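Local coordinates for protein lactaldehyde dehydrogenase (Escherichia coli, PDB 2IMP) that oxidises L-lactaldehyde irreversibly to L-lactate with NAD+, and also accepts glycolaldehyde and L-glyceraldehyde, in the breakdown of L-fucose and L-rhamnose, at residues L89-A101 with P317-I329. Residues are numbered along the deposited sequence; the frame is centred on the assembly and turned at random.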
loop_
_atom_site.group_PDB
_atom_site.type_symbol
_atom_site.label_atom_id
_atom_site.label_comp_id
_atom_site.label_asym_id
_atom_site.label_seq_id
_atom_site.Cartn_x
_atom_site.Cartn_y
_atom_site.Cartn_z
ATOM N N LEU A 89 -38.818 -1.551 14.265
ATOM C CA LEU A 89 -38.401 -0.580 15.264
ATOM C C LEU A 89 -37.946 0.718 14.597
ATOM O O LEU A 89 -38.309 1.816 15.025
ATOM C CB LEU A 89 -37.267 -1.139 16.123
ATOM C CG LEU A 89 -37.617 -2.313 17.039
ATOM C CD1 LEU A 89 -36.351 -2.842 17.706
ATOM C CD2 LEU A 89 -38.639 -1.858 18.081
ATOM N N ILE A 90 -37.163 0.570 13.530
ATOM C CA ILE A 90 -36.681 1.726 12.789
ATOM C C ILE A 90 -37.848 2.501 12.141
ATOM O O ILE A 90 -37.926 3.729 12.236
ATOM C CB ILE A 90 -35.666 1.298 11.702
ATOM C CG1 ILE A 90 -34.472 0.601 12.367
ATOM C CG2 ILE A 90 -35.204 2.514 10.903
ATOM C CD1 ILE A 90 -33.419 0.104 11.390
ATOM N N VAL A 91 -38.742 1.759 11.492
ATOM C CA VAL A 91 -39.922 2.361 10.881
ATOM C C VAL A 91 -40.715 3.193 11.913
ATOM O O VAL A 91 -41.014 4.368 11.708
ATOM C CB VAL A 91 -40.880 1.276 10.329
ATOM C CG1 VAL A 91 -42.169 1.919 9.841
ATOM C CG2 VAL A 91 -40.211 0.504 9.199
ATOM N N GLU A 92 -41.016 2.537 13.029
ATOM C CA GLU A 92 -41.765 3.116 14.131
ATOM C C GLU A 92 -41.174 4.403 14.766
ATOM O O GLU A 92 -41.891 5.385 14.967
ATOM C CB GLU A 92 -41.946 2.045 15.207
ATOM C CG GLU A 92 -42.626 2.523 16.468
ATOM C CD GLU A 92 -42.882 1.388 17.432
ATOM O OE1 GLU A 92 -41.920 0.646 17.735
ATOM O OE2 GLU A 92 -44.040 1.237 17.884
ATOM N N GLU A 93 -39.881 4.391 15.078
ATOM C CA GLU A 93 -39.264 5.560 15.696
ATOM C C GLU A 93 -38.592 6.553 14.717
ATOM O O GLU A 93 -38.534 7.754 14.989
ATOM C CB GLU A 93 -38.249 5.117 16.761
ATOM C CG GLU A 93 -36.980 4.477 16.214
ATOM C CD GLU A 93 -36.105 3.866 17.305
ATOM O OE1 GLU A 93 -36.100 4.378 18.450
ATOM O OE2 GLU A 93 -35.408 2.874 17.008
ATOM N N GLY A 94 -38.108 6.041 13.587
ATOM C CA GLY A 94 -37.443 6.889 12.612
ATOM C C GLY A 94 -38.345 7.441 11.522
ATOM O O GLY A 94 -37.979 8.393 10.826
ATOM N N GLY A 95 -39.516 6.839 11.356
ATOM C CA GLY A 95 -40.439 7.315 10.346
ATOM C C GLY A 95 -40.074 6.999 8.906
ATOM O O GLY A 95 -40.660 7.564 7.981
ATOM N N LYS A 96 -39.104 6.119 8.691
ATOM C CA LYS A 96 -38.759 5.778 7.320
ATOM C C LYS A 96 -39.628 4.631 6.760
ATOM O O LYS A 96 -40.113 3.785 7.514
ATOM C CB LYS A 96 -37.274 5.417 7.195
ATOM C CG LYS A 96 -36.842 4.176 7.940
ATOM C CD LYS A 96 -35.567 3.603 7.320
ATOM C CE LYS A 96 -34.419 4.610 7.314
ATOM N NZ LYS A 96 -33.273 4.141 6.482
ATOM N N ILE A 97 -39.826 4.623 5.448
ATOM C CA ILE A 97 -40.645 3.597 4.820
ATOM C C ILE A 97 -40.110 2.166 5.005
ATOM O O ILE A 97 -38.896 1.943 5.039
ATOM C CB ILE A 97 -40.826 3.887 3.318
ATOM C CG1 ILE A 97 -39.483 3.794 2.595
ATOM C CG2 ILE A 97 -41.422 5.288 3.138
ATOM C CD1 ILE A 97 -39.587 3.972 1.091
ATOM N N GLN A 98 -41.033 1.216 5.141
ATOM C CA GLN A 98 -40.683 -0.184 5.341
ATOM C C GLN A 98 -39.539 -0.712 4.454
ATOM O O GLN A 98 -38.638 -1.382 4.941
ATOM C CB GLN A 98 -41.919 -1.066 5.135
ATOM C CG GLN A 98 -42.974 -0.943 6.226
ATOM C CD GLN A 98 -44.272 -1.641 5.854
ATOM O OE1 GLN A 98 -44.270 -2.805 5.457
ATOM N NE2 GLN A 98 -45.388 -0.931 5.982
ATOM N N GLN A 99 -39.585 -0.403 3.163
ATOM C CA GLN A 99 -38.552 -0.875 2.251
ATOM C C GLN A 99 -37.135 -0.395 2.593
ATOM O O GLN A 99 -36.177 -1.160 2.496
ATOM C CB GLN A 99 -38.884 -0.484 0.804
ATOM C CG GLN A 99 -40.096 -1.190 0.239
ATOM C CD GLN A 99 -41.419 -0.530 0.588
ATOM O OE1 GLN A 99 -41.469 0.397 1.418
ATOM N NE2 GLN A 99 -42.495 -0.984 -0.029
ATOM N N LEU A 100 -37.011 0.870 2.978
ATOM C CA LEU A 100 -35.705 1.397 3.327
ATOM C C LEU A 100 -35.199 0.869 4.670
ATOM O O LEU A 100 -34.014 0.595 4.821
ATOM C CB LEU A 100 -35.730 2.922 3.315
ATOM C CG LEU A 100 -36.111 3.431 1.924
ATOM C CD1 LEU A 100 -36.214 4.935 1.952
ATOM C CD2 LEU A 100 -35.088 2.966 0.888
ATOM N N ALA A 101 -36.106 0.729 5.632
ATOM C CA ALA A 101 -35.722 0.170 6.916
ATOM C C ALA A 101 -35.138 -1.245 6.714
ATOM O O ALA A 101 -34.085 -1.583 7.256
ATOM C CB ALA A 101 -36.923 0.106 7.839
ATOM N N PRO A 317 -45.575 5.095 7.566
ATOM C CA PRO A 317 -44.806 3.949 7.064
ATOM C C PRO A 317 -45.356 2.584 7.533
ATOM O O PRO A 317 -45.349 1.609 6.785
ATOM C CB PRO A 317 -43.403 4.201 7.615
ATOM C CG PRO A 317 -43.348 5.673 7.770
ATOM C CD PRO A 317 -44.706 6.003 8.330
ATOM N N ALA A 318 -45.811 2.532 8.778
ATOM C CA ALA A 318 -46.343 1.300 9.347
ATOM C C ALA A 318 -47.671 0.813 8.722
ATOM O O ALA A 318 -47.944 -0.387 8.691
ATOM C CB ALA A 318 -46.517 1.464 10.858
ATOM N N GLU A 319 -48.471 1.747 8.221
ATOM C CA GLU A 319 -49.760 1.401 7.636
ATOM C C GLU A 319 -49.807 1.424 6.101
ATOM O O GLU A 319 -50.772 0.965 5.491
ATOM C CB GLU A 319 -50.842 2.323 8.193
ATOM C CG GLU A 319 -50.847 2.382 9.706
ATOM C CD GLU A 319 -52.178 2.815 10.269
ATOM O OE1 GLU A 319 -52.666 3.902 9.889
ATOM O OE2 GLU A 319 -52.737 2.062 11.096
ATOM N N ARG A 320 -48.757 1.964 5.500
ATOM C CA ARG A 320 -48.665 2.045 4.054
ATOM C C ARG A 320 -47.320 1.555 3.499
ATOM O O ARG A 320 -46.277 2.144 3.771
ATOM C CB ARG A 320 -48.906 3.487 3.593
ATOM C CG ARG A 320 -50.304 3.998 3.885
ATOM C CD ARG A 320 -51.080 4.221 2.604
ATOM N NE ARG A 320 -50.635 5.428 1.920
ATOM C CZ ARG A 320 -51.034 5.795 0.707
ATOM N NH1 ARG A 320 -51.889 5.048 0.028
ATOM N NH2 ARG A 320 -50.577 6.917 0.178
ATOM N N ASN A 321 -47.360 0.463 2.747
ATOM C CA ASN A 321 -46.156 -0.071 2.138
ATOM C C ASN A 321 -46.077 0.306 0.651
ATOM O O ASN A 321 -45.322 -0.286 -0.119
ATOM C CB ASN A 321 -46.119 -1.593 2.277
ATOM C CG ASN A 321 -47.167 -2.275 1.427
ATOM O OD1 ASN A 321 -48.360 -2.013 1.566
ATOM N ND2 ASN A 321 -46.727 -3.155 0.536
ATOM N N ASP A 322 -46.886 1.294 0.277
ATOM C CA ASP A 322 -46.949 1.779 -1.097
ATOM C C ASP A 322 -46.612 3.277 -1.230
ATOM O O ASP A 322 -46.914 3.907 -2.243
ATOM C CB ASP A 322 -48.345 1.529 -1.673
ATOM C CG ASP A 322 -49.394 2.464 -1.089
ATOM O OD1 ASP A 322 -49.438 2.611 0.152
ATOM O OD2 ASP A 322 -50.173 3.050 -1.871
ATOM N N ILE A 323 -46.010 3.831 -0.183
ATOM C CA ILE A 323 -45.616 5.231 -0.175
ATOM C C ILE A 323 -44.094 5.420 -0.287
ATOM O O ILE A 323 -43.319 4.569 0.148
ATOM C CB ILE A 323 -46.080 5.948 1.108
ATOM C CG1 ILE A 323 -45.464 5.268 2.336
ATOM C CG2 ILE A 323 -47.599 5.942 1.188
ATOM C CD1 ILE A 323 -45.689 6.025 3.635
ATOM N N ALA A 324 -43.687 6.539 -0.868
ATOM C CA ALA A 324 -42.278 6.834 -1.035
ATOM C C ALA A 324 -41.699 7.745 0.065
ATOM O O ALA A 324 -40.490 7.957 0.140
ATOM C CB ALA A 324 -42.054 7.467 -2.401
ATOM N N MET A 325 -42.574 8.262 0.919
ATOM C CA MET A 325 -42.138 9.164 1.973
ATOM C C MET A 325 -42.884 9.046 3.313
ATOM O O MET A 325 -44.104 8.891 3.349
ATOM C CB MET A 325 -42.243 10.598 1.465
ATOM C CG MET A 325 -41.889 11.661 2.479
ATOM S SD MET A 325 -41.921 13.269 1.691
ATOM C CE MET A 325 -40.529 13.058 0.549
ATOM N N GLY A 326 -42.125 9.120 4.401
ATOM C CA GLY A 326 -42.707 9.054 5.725
ATOM C C GLY A 326 -42.699 10.439 6.348
ATOM O O GLY A 326 -42.476 11.431 5.658
ATOM N N PRO A 327 -42.940 10.548 7.657
ATOM C CA PRO A 327 -42.943 11.862 8.304
ATOM C C PRO A 327 -41.520 12.316 8.698
ATOM O O PRO A 327 -40.584 11.513 8.709
ATOM C CB PRO A 327 -43.797 11.618 9.534
ATOM C CG PRO A 327 -43.354 10.239 9.936
ATOM C CD PRO A 327 -43.343 9.495 8.609
ATOM N N LEU A 328 -41.372 13.602 8.993
ATOM C CA LEU A 328 -40.092 14.110 9.450
ATOM C C LEU A 328 -39.838 13.622 10.897
ATOM O O LEU A 328 -40.792 13.284 11.603
ATOM C CB LEU A 328 -40.075 15.637 9.398
ATOM C CG LEU A 328 -40.227 16.265 8.012
ATOM C CD1 LEU A 328 -40.020 17.772 8.116
ATOM C CD2 LEU A 328 -39.207 15.665 7.057
ATOM N N ILE A 329 -38.578 13.589 11.323
ATOM C CA ILE A 329 -38.244 13.087 12.655
ATOM C C ILE A 329 -39.012 13.714 13.845
ATOM O O ILE A 329 -39.536 12.994 14.694
ATOM C CB ILE A 329 -36.712 13.186 12.924
ATOM C CG1 ILE A 329 -36.344 12.364 14.161
ATOM C CG2 ILE A 329 -36.301 14.633 13.112
ATOM C CD1 ILE A 329 -36.695 10.888 14.047
HETATM O O HOH W 1 -38.188 10.923 10.120
HETATM O O HOH W 2 -43.554 2.355 4.276
HETATM O O HOH W 3 -43.757 2.284 1.671
#
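The carboxamides of Q98 and Q99 each meet the 317-329 loop at their NE2 edge, with the acceptor oxygen almost in the amide plane. Q98 gives a nearly straight bond to P317 O (NE2 to O 2.7 Å), with the donor nearly in line with the carbonyl; N321 CB packs over one face of this amide, about equally far from NE2 and OE1, and the two amide planes are 28° apart. Q99 bends at chi2 (84°), which turns its amide toward the loop: NE2 donates to N321 O at 2.9 Å, tilted 34° from that carbonyl's plane, while a water bridges OE1 and I323 O. Glutamine suits both places, being long enough to reach main-chain carbonyls from the start of a helix.

The third flat group, the P317 ring, packs on the end of helix 83-94 and the turn after it. Its CB-CG edge faces the carbonyls of K96 and G95 (CG to G95 O 3.3 Å), and CB presses on V91 CG1 at 3.4 Å, tighter than usual; a compact, apolar ring fits here. I97, the N-cap residue of helix 98-116, turns CG2 to the backbone of I323 to G326, 3.6 Å from I323 O. G95, just past the end of helix 83-94, has positive phi, a conformation glycine adopts readily, and lies close against the P327 ring. G326, having no side chain, lets its CA approach G95 O at 3.4 Å in a CA-H...O contact. Farther along, a water donates to both G94 O and P327 O.

The contact thus joins the 94-98 turn between helices 83-94 and 98-116 to the loop linking helices 298-310 and 331-346. The E93 carboxylate accepts from the backbone N-H groups of N183 and N184 at the start of helix 183-195, K96 forms a salt bridge with E104 of helix 98-116, L328 packs on helix 331-346, and the I329 side chain lies about 5 Å from the bound NADH.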